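Local atomic coordinates of TfuA domain-containing protein (Methanosarcina acetivorans, PDB entry 6XP8), a protein that takes part in peptide backbone thioamidation, probably as a partner of a YcaO enzyme. Residues A16-L20 against L207-K211; Y41-I47 against V70-A76. The contacts are given in a common frame with arbitrary orientation. Residues are numbered along the deposited sequence.

Contact 1 of 2, residues A16-L20 against L207-K211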
ATOM      1  N   ALA A  16      -2.111  -4.557 -13.349  1.00 23.33           N
ATOM      2  CA  ALA A  16      -1.739  -5.838 -12.753  1.00 24.23           C
ATOM      3  C   ALA A  16      -1.902  -7.010 -13.727  1.00 25.93           C
ATOM      4  O   ALA A  16      -1.067  -7.918 -13.737  1.00 26.40           O
ATOM      5  CB  ALA A  16      -2.532  -6.082 -11.479  1.00 22.91           C
ATOM      6  N   LYS A  17      -2.966  -6.962 -14.539  1.00 27.58           N
ATOM      7  CA  LYS A  17      -3.371  -8.041 -15.464  1.00 29.77           C
ATOM      8  C   LYS A  17      -2.325  -8.422 -16.493  1.00 30.90           C
ATOM      9  O   LYS A  17      -2.246  -9.585 -16.907  1.00 31.95           O
ATOM     10  CB  LYS A  17      -4.649  -7.656 -16.208  1.00 30.79           C
ATOM     11  CG  LYS A  17      -5.904  -8.244 -15.609  1.00 32.12           C
ATOM     12  CD  LYS A  17      -7.150  -7.551 -16.136  1.00 33.61           C
ATOM     13  CE  LYS A  17      -8.351  -8.486 -16.112  1.00 34.90           C
ATOM     14  NZ  LYS A  17      -8.702  -9.002 -14.757  1.00 35.29           N
ATOM     15  N   LYS A  18      -1.544  -7.431 -16.907  1.00 30.71           N
ATOM     16  CA  LYS A  18      -0.498  -7.609 -17.903  1.00 31.47           C
ATOM     17  C   LYS A  18       0.705  -8.321 -17.293  1.00 30.57           C
ATOM     18  O   LYS A  18       1.348  -9.130 -17.967  1.00 31.29           O
ATOM     19  CB  LYS A  18      -0.093  -6.256 -18.491  1.00 32.60           C
ATOM     20  CG  LYS A  18      -1.220  -5.523 -19.211  1.00 33.70           C
ATOM     21  CD  LYS A  18      -0.924  -4.034 -19.293  1.00 34.79           C
ATOM     22  CE  LYS A  18      -1.986  -3.283 -20.077  1.00 35.21           C
ATOM     23  NZ  LYS A  18      -1.542  -1.892 -20.365  1.00 35.28           N
ATOM     24  N   ILE A  19       0.977  -8.020 -16.019  1.00 28.46           N
ATOM     25  CA  ILE A  19       2.090  -8.601 -15.246  1.00 27.02           C
ATOM     26  C   ILE A  19       1.799 -10.059 -14.864  1.00 25.85           C
ATOM     27  O   ILE A  19       2.664 -10.924 -15.006  1.00 25.06           O
ATOM     28  CB  ILE A  19       2.419  -7.737 -13.997  1.00 27.03           C
ATOM     29  CG1 ILE A  19       2.914  -6.348 -14.431  1.00 27.45           C
ATOM     30  CG2 ILE A  19       3.456  -8.412 -13.094  1.00 26.51           C
ATOM     31  CD1 ILE A  19       2.744  -5.260 -13.394  1.00 26.95           C
ATOM     32  N   LEU A  20       0.581 -10.322 -14.395  1.00 24.40           N
ATOM     33  CA  LEU A  20       0.159 -11.675 -14.047  1.00 23.70           C
ATOM     34  C   LEU A  20      -1.309 -11.892 -14.381  1.00 22.85           C
ATOM     35  O   LEU A  20      -2.166 -11.153 -13.895  1.00 22.29           O
ATOM     36  CB  LEU A  20       0.413 -11.948 -12.554  1.00 24.20           C
ATOM     37  CG  LEU A  20      -0.054 -13.278 -11.941  1.00 24.45           C
ATOM     38  CD1 LEU A  20       0.798 -14.447 -12.420  1.00 25.04           C
ATOM     39  CD2 LEU A  20      -0.045 -13.190 -10.423  1.00 24.67           C
ATOM     40  N   LEU A 207       2.682  -9.527  -6.881  1.00 14.01           N
ATOM     41  CA  LEU A 207       2.304 -10.196  -8.132  1.00 14.47           C
ATOM     42  C   LEU A 207       3.359 -11.204  -8.570  1.00 14.96           C
ATOM     43  O   LEU A 207       3.027 -12.329  -8.942  1.00 15.20           O
ATOM     44  CB  LEU A 207       2.047  -9.169  -9.240  1.00 14.53           C
ATOM     45  CG  LEU A 207       0.899  -8.172  -9.039  1.00 14.41           C
ATOM     46  CD1 LEU A 207       0.818  -7.266 -10.251  1.00 14.57           C
ATOM     47  CD2 LEU A 207      -0.450  -8.849  -8.771  1.00 14.59           C
ATOM     48  N   GLU A 208       4.626 -10.807  -8.473  1.00 15.85           N
ATOM     49  CA  GLU A 208       5.751 -11.653  -8.883  1.00 17.12           C
ATOM     50  C   GLU A 208       5.944 -12.843  -7.942  1.00 17.10           C
ATOM     51  O   GLU A 208       6.282 -13.935  -8.399  1.00 17.20           O
ATOM     52  CB  GLU A 208       7.026 -10.815  -9.062  1.00 18.77           C
ATOM     53  CG  GLU A 208       6.899  -9.856 -10.248  1.00 21.13           C
ATOM     54  CD  GLU A 208       8.039  -8.863 -10.419  1.00 22.70           C
ATOM     55  OE1 GLU A 208       8.681  -8.453  -9.427  1.00 23.68           O
ATOM     56  OE2 GLU A 208       8.271  -8.461 -11.582  1.00 24.32           O
ATOM     57  N   THR A 209       5.697 -12.630  -6.645  1.00 16.45           N
ATOM     58  CA  THR A 209       5.734 -13.704  -5.632  1.00 16.97           C
ATOM     59  C   THR A 209       4.604 -14.716  -5.853  1.00 16.93           C
ATOM     60  O   THR A 209       4.840 -15.934  -5.822  1.00 17.11           O
ATOM     61  CB  THR A 209       5.710 -13.136  -4.189  1.00 17.27           C
ATOM     62  OG1 THR A 209       6.848 -12.292  -4.004  1.00 18.46           O
ATOM     63  CG2 THR A 209       5.768 -14.248  -3.145  1.00 17.31           C
ATOM     64  N   VAL A 210       3.392 -14.206  -6.085  1.00 16.77           N
ATOM     65  CA  VAL A 210       2.230 -15.050  -6.398  1.00 17.31           C
ATOM     66  C   VAL A 210       2.503 -15.871  -7.669  1.00 17.79           C
ATOM     67  O   VAL A 210       2.253 -17.079  -7.692  1.00 17.93           O
ATOM     68  CB  VAL A 210       0.920 -14.224  -6.500  1.00 16.75           C
ATOM     69  CG1 VAL A 210      -0.227 -15.073  -7.023  1.00 16.65           C
ATOM     70  CG2 VAL A 210       0.547 -13.642  -5.142  1.00 16.80           C
ATOM     71  N   LYS A 211       3.049 -15.213  -8.695  1.00 18.88           N
ATOM     72  CA  LYS A 211       3.473 -15.871  -9.936  1.00 19.92           C
ATOM     73  C   LYS A 211       4.351 -17.097  -9.656  1.00 20.77           C
ATOM     74  O   LYS A 211       4.089 -18.180 -10.186  1.00 21.55           O
ATOM     75  CB  LYS A 211       4.209 -14.879 -10.845  1.00 20.64           C
ATOM     76  CG  LYS A 211       4.486 -15.382 -12.257  1.00 21.65           C
ATOM     77  CD  LYS A 211       5.310 -14.384 -13.062  1.00 22.50           C
ATOM     78  CE  LYS A 211       4.480 -13.200 -13.532  1.00 23.32           C
ATOM     79  NZ  LYS A 211       5.293 -12.174 -14.251  1.00 24.31           N
TER
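Start at Leu207, on the C-terminal helix 198-215. Its side chain points at the end of helix 13-19, and CD1 is the meeting point: it sits 3.8 Å from Ala16 CB and 4.0 Å from Ile19 CG2, so one leucine methyl lies against two residues of the short helix. The carbonyl of Leu207 receives the backbone NH of Lys211 in the regular helical pattern, while Leu20 CD2 rests 3.5 Å from Leu207 O. One turn further along, Val210 meets Leu20, with Val210 CG1 3.9 Å from Leu20 CD2; its methyls also touch Ala3 and Ile5 of strand 3-6, so helix 198-215 packs on the sheet beside helix 13-19, which itself touches Tyr24 of strand 23-25. Lys211 closes the row. Its CB is 3.8 Å from Leu20 CD1, and its side chain, trans except for an m turn at chi3, brings NZ to Ile19 O, where it donates a 3.0 Å hydrogen bond. Leu20 has already left the helix, although Leu20 N still donates to Ala16 O at 3.0 Å, and its own carbonyl pairs with Tyr24 OH. The aliphatic contacts are not directional, which leaves the lysine's bond to a main-chain carbonyl at the helix end as the one directional link between the segments.

Contact 2 of 2, residues Y41-I47 against V70-A76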
ATOM      1  N   TYR A  41      -9.034 -22.383  -4.950  1.00 23.36           N
ATOM      2  CA  TYR A  41      -7.869 -21.528  -5.259  1.00 22.96           C
ATOM      3  C   TYR A  41      -6.654 -21.918  -4.409  1.00 22.71           C
ATOM      4  O   TYR A  41      -6.792 -22.287  -3.237  1.00 22.75           O
ATOM      5  CB  TYR A  41      -8.201 -20.033  -5.099  1.00 22.24           C
ATOM      6  CG  TYR A  41      -8.984 -19.423  -6.250  1.00 22.42           C
ATOM      7  CD1 TYR A  41     -10.361 -19.656  -6.393  1.00 22.28           C
ATOM      8  CD2 TYR A  41      -8.355 -18.601  -7.193  1.00 22.06           C
ATOM      9  CE1 TYR A  41     -11.079 -19.104  -7.445  1.00 22.51           C
ATOM     10  CE2 TYR A  41      -9.068 -18.038  -8.246  1.00 22.69           C
ATOM     11  CZ  TYR A  41     -10.431 -18.293  -8.365  1.00 22.51           C
ATOM     12  OH  TYR A  41     -11.150 -17.743  -9.398  1.00 23.55           O
ATOM     13  N   LYS A  42      -5.469 -21.838  -5.015  1.00 21.85           N
ATOM     14  CA  LYS A  42      -4.240 -22.325  -4.381  1.00 21.27           C
ATOM     15  C   LYS A  42      -3.373 -21.227  -3.770  1.00 19.27           C
ATOM     16  O   LYS A  42      -2.632 -21.482  -2.821  1.00 18.77           O
ATOM     17  CB  LYS A  42      -3.416 -23.180  -5.354  1.00 23.10           C
ATOM     18  CG  LYS A  42      -4.007 -24.556  -5.654  1.00 25.46           C
ATOM     19  CD  LYS A  42      -3.987 -25.476  -4.435  1.00 27.15           C
ATOM     20  CE  LYS A  42      -5.044 -26.563  -4.548  1.00 28.87           C
ATOM     21  NZ  LYS A  42      -5.049 -27.441  -3.344  1.00 30.16           N
ATOM     22  N   VAL A  43      -3.459 -20.020  -4.331  1.00 17.93           N
ATOM     23  CA  VAL A  43      -2.710 -18.862  -3.822  1.00 17.22           C
ATOM     24  C   VAL A  43      -3.636 -17.647  -3.736  1.00 16.34           C
ATOM     25  O   VAL A  43      -4.387 -17.365  -4.677  1.00 16.47           O
ATOM     26  CB  VAL A  43      -1.451 -18.527  -4.679  1.00 17.30           C
ATOM     27  CG1 VAL A  43      -0.666 -17.370  -4.066  1.00 17.28           C
ATOM     28  CG2 VAL A  43      -0.522 -19.731  -4.813  1.00 17.54           C
ATOM     29  N   ILE A  44      -3.588 -16.963  -2.592  1.00 16.07           N
ATOM     30  CA  ILE A  44      -4.241 -15.661  -2.401  1.00 15.87           C
ATOM     31  C   ILE A  44      -3.156 -14.590  -2.260  1.00 15.38           C
ATOM     32  O   ILE A  44      -2.253 -14.723  -1.438  1.00 15.49           O
ATOM     33  CB  ILE A  44      -5.156 -15.633  -1.146  1.00 15.96           C
ATOM     34  CG1 ILE A  44      -6.292 -16.664  -1.269  1.00 16.44           C
ATOM     35  CG2 ILE A  44      -5.728 -14.227  -0.917  1.00 16.19           C
ATOM     36  CD1 ILE A  44      -6.982 -17.010   0.040  1.00 16.66           C
ATOM     37  N   GLY A  45      -3.263 -13.535  -3.061  1.00 14.84           N
ATOM     38  CA  GLY A  45      -2.461 -12.329  -2.871  1.00 14.57           C
ATOM     39  C   GLY A  45      -3.325 -11.238  -2.270  1.00 13.98           C
ATOM     40  O   GLY A  45      -4.335 -10.844  -2.859  1.00 14.29           O
ATOM     41  N   ILE A  46      -2.946 -10.776  -1.082  1.00 13.45           N
ATOM     42  CA  ILE A  46      -3.617  -9.633  -0.463  1.00 13.39           C
ATOM     43  C   ILE A  46      -2.707  -8.428  -0.658  1.00 13.10           C
ATOM     44  O   ILE A  46      -1.604  -8.389  -0.114  1.00 13.13           O
ATOM     45  CB  ILE A  46      -3.934  -9.847   1.041  1.00 13.83           C
ATOM     46  CG1 ILE A  46      -4.807 -11.103   1.255  1.00 14.23           C
ATOM     47  CG2 ILE A  46      -4.611  -8.603   1.611  1.00 13.81           C
ATOM     48  CD1 ILE A  46      -4.955 -11.523   2.709  1.00 14.36           C
ATOM     49  N   ILE A  47      -3.162  -7.469  -1.465  1.00 12.70           N
ATOM     50  CA  ILE A  47      -2.471  -6.185  -1.613  1.00 12.93           C
ATOM     51  C   ILE A  47      -3.286  -5.137  -0.846  1.00 12.64           C
ATOM     52  O   ILE A  47      -2.873  -4.684   0.226  1.00 12.33           O
ATOM     53  CB  ILE A  47      -2.221  -5.797  -3.099  1.00 13.11           C
ATOM     54  CG1 ILE A  47      -1.361  -6.877  -3.792  1.00 13.30           C
ATOM     55  CG2 ILE A  47      -1.562  -4.417  -3.195  1.00 13.13           C
ATOM     56  CD1 ILE A  47      -1.159  -6.720  -5.292  1.00 13.11           C
ATOM     57  N   VAL A  70      -3.857 -23.217   1.380  1.00 17.73           N
ATOM     58  CA  VAL A  70      -3.767 -22.070   0.476  1.00 18.06           C
ATOM     59  C   VAL A  70      -2.598 -21.203   0.938  1.00 17.93           C
ATOM     60  O   VAL A  70      -2.473 -20.880   2.123  1.00 18.55           O
ATOM     61  CB  VAL A  70      -5.092 -21.259   0.421  1.00 17.82           C
ATOM     62  CG1 VAL A  70      -5.048 -20.209  -0.686  1.00 18.20           C
ATOM     63  CG2 VAL A  70      -6.284 -22.183   0.204  1.00 18.15           C
ATOM     64  N   LYS A  71      -1.733 -20.852  -0.007  1.00 18.05           N
ATOM     65  CA  LYS A  71      -0.622 -19.949   0.262  1.00 18.52           C
ATOM     66  C   LYS A  71      -1.165 -18.524   0.259  1.00 17.45           C
ATOM     67  O   LYS A  71      -1.969 -18.171  -0.600  1.00 17.79           O
ATOM     68  CB  LYS A  71       0.491 -20.121  -0.777  1.00 20.12           C
ATOM     69  CG  LYS A  71       0.949 -21.565  -0.937  1.00 22.29           C
ATOM     70  CD  LYS A  71       2.373 -21.662  -1.460  1.00 24.22           C
ATOM     71  CE  LYS A  71       2.908 -23.087  -1.352  1.00 25.50           C
ATOM     72  NZ  LYS A  71       3.020 -23.567   0.055  1.00 27.48           N
ATOM     73  N   VAL A  72      -0.763 -17.731   1.248  1.00 16.38           N
ATOM     74  CA  VAL A  72      -1.222 -16.341   1.357  1.00 15.82           C
ATOM     75  C   VAL A  72      -0.005 -15.419   1.352  1.00 15.48           C
ATOM     76  O   VAL A  72       0.877 -15.538   2.208  1.00 15.73           O
ATOM     77  CB  VAL A  72      -2.119 -16.093   2.604  1.00 15.63           C
ATOM     78  CG1 VAL A  72      -2.668 -14.665   2.609  1.00 15.42           C
ATOM     79  CG2 VAL A  72      -3.285 -17.082   2.651  1.00 15.61           C
ATOM     80  N   VAL A  73       0.018 -14.509   0.377  1.00 15.48           N
ATOM     81  CA  VAL A  73       1.074 -13.510   0.214  1.00 15.40           C
ATOM     82  C   VAL A  73       0.454 -12.149   0.484  1.00 15.16           C
ATOM     83  O   VAL A  73      -0.654 -11.875   0.031  1.00 15.10           O
ATOM     84  CB  VAL A  73       1.675 -13.524  -1.218  1.00 15.66           C
ATOM     85  CG1 VAL A  73       2.821 -12.516  -1.362  1.00 15.81           C
ATOM     86  CG2 VAL A  73       2.160 -14.912  -1.582  1.00 15.89           C
ATOM     87  N   GLY A  74       1.169 -11.318   1.241  1.00 14.37           N
ATOM     88  CA  GLY A  74       0.758  -9.938   1.473  1.00 14.12           C
ATOM     89  C   GLY A  74       1.875  -8.937   1.292  1.00 13.70           C
ATOM     90  O   GLY A  74       3.035  -9.232   1.573  1.00 13.56           O
ATOM     91  N   GLY A  75       1.510  -7.749   0.813  1.00 13.27           N
ATOM     92  CA  GLY A  75       2.415  -6.609   0.752  1.00 13.34           C
ATOM     93  C   GLY A  75       1.707  -5.323   0.369  1.00 13.21           C
ATOM     94  O   GLY A  75       0.491  -5.319   0.095  1.00 13.53           O
ATOM     95  N   ALA A  76       2.488  -4.240   0.347  1.00 13.06           N
ATOM     96  CA  ALA A  76       2.082  -2.882  -0.089  1.00 13.09           C
ATOM     97  C   ALA A  76       1.164  -2.114   0.870  1.00 13.28           C
ATOM     98  O   ALA A  76       1.485  -0.991   1.278  1.00 13.52           O
ATOM     99  CB  ALA A  76       1.513  -2.884  -1.510  1.00 13.41           C
TER
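Two neighbouring parallel strands, 43-46 and 71-74, run here with axes 4.7 Å apart and 17° between their directions. The hydrogen bonds follow the parallel pattern, in which one residue reaches both ways to the two neighbours of its partner. Lys71 N donates to Lys42 O at 3.0 Å, and Lys71 O takes Ile44 N at 2.8 Å; Ile44 O then accepts Val73 N at 2.9 Å, and Val73 O takes Ile46 N at 2.8 Å. The last rung, Gly75 N to Ile46 O at 3.3 Å, is weak, and beyond it Ile47 O and Gly75 O, two acceptors 3.4 Å apart, do not bond. CA-H...O contacts supplement the ladder, the shortest from Gly74 CA to Ile46 O at 3.2 Å. Helix 59-67 connects the strands, making a beta-alpha-beta crossover within a parallel sheet ordered 23-25, 3-6, 43-46, 71-74, 92-93, the 2-1-3-4-5 order of flavodoxin-like alpha/beta folds. On the far edge of strand 43-46, backbone hydrogen bonds join Lys42 to Arg2, Val43 to Val4, Gly45 to Val4 and Phe6, and Ile47 to Phe6. Ile44, Ile46 and Val72 share the face beneath helix 59-67, with Ile46 CD1 3.9 Å from Val72 CG1; Ile44 CG1 also meets Val70 CG1 at 3.8 Å. Val43 and Val73 lie on the other face, against helix 198-215. At the start of the segment, Tyr41 OH is hydrogen-bonded to Asn23, and its ring meets Phe36 edge-to-face. Past the strand ends, Ile47 CG2 packs on Ala76 CB at 3.8 Å.

In the fold
From the N terminus the chain lays down strand 3-6 and reaches 16-20, whose partner at 207-211 arrives only 187 residues later, near the C terminus. Contact 1 therefore closes a very long loop. Within it, contact 2 closes a much shorter one, its nearest ends 23 residues apart, across helix 59-67, so the two nest without crossing. In space their centres are about 11 Å apart, and they touch directly: Val210 CG1 is 3.8 Å from Val43 CG1, and Thr209 CG2 is 3.9 Å from Val73 CG1. The C-terminal helix 198-215 thus returns to the sheet formed early in the chain, joining the central strands of contact 2 to helix 13-19.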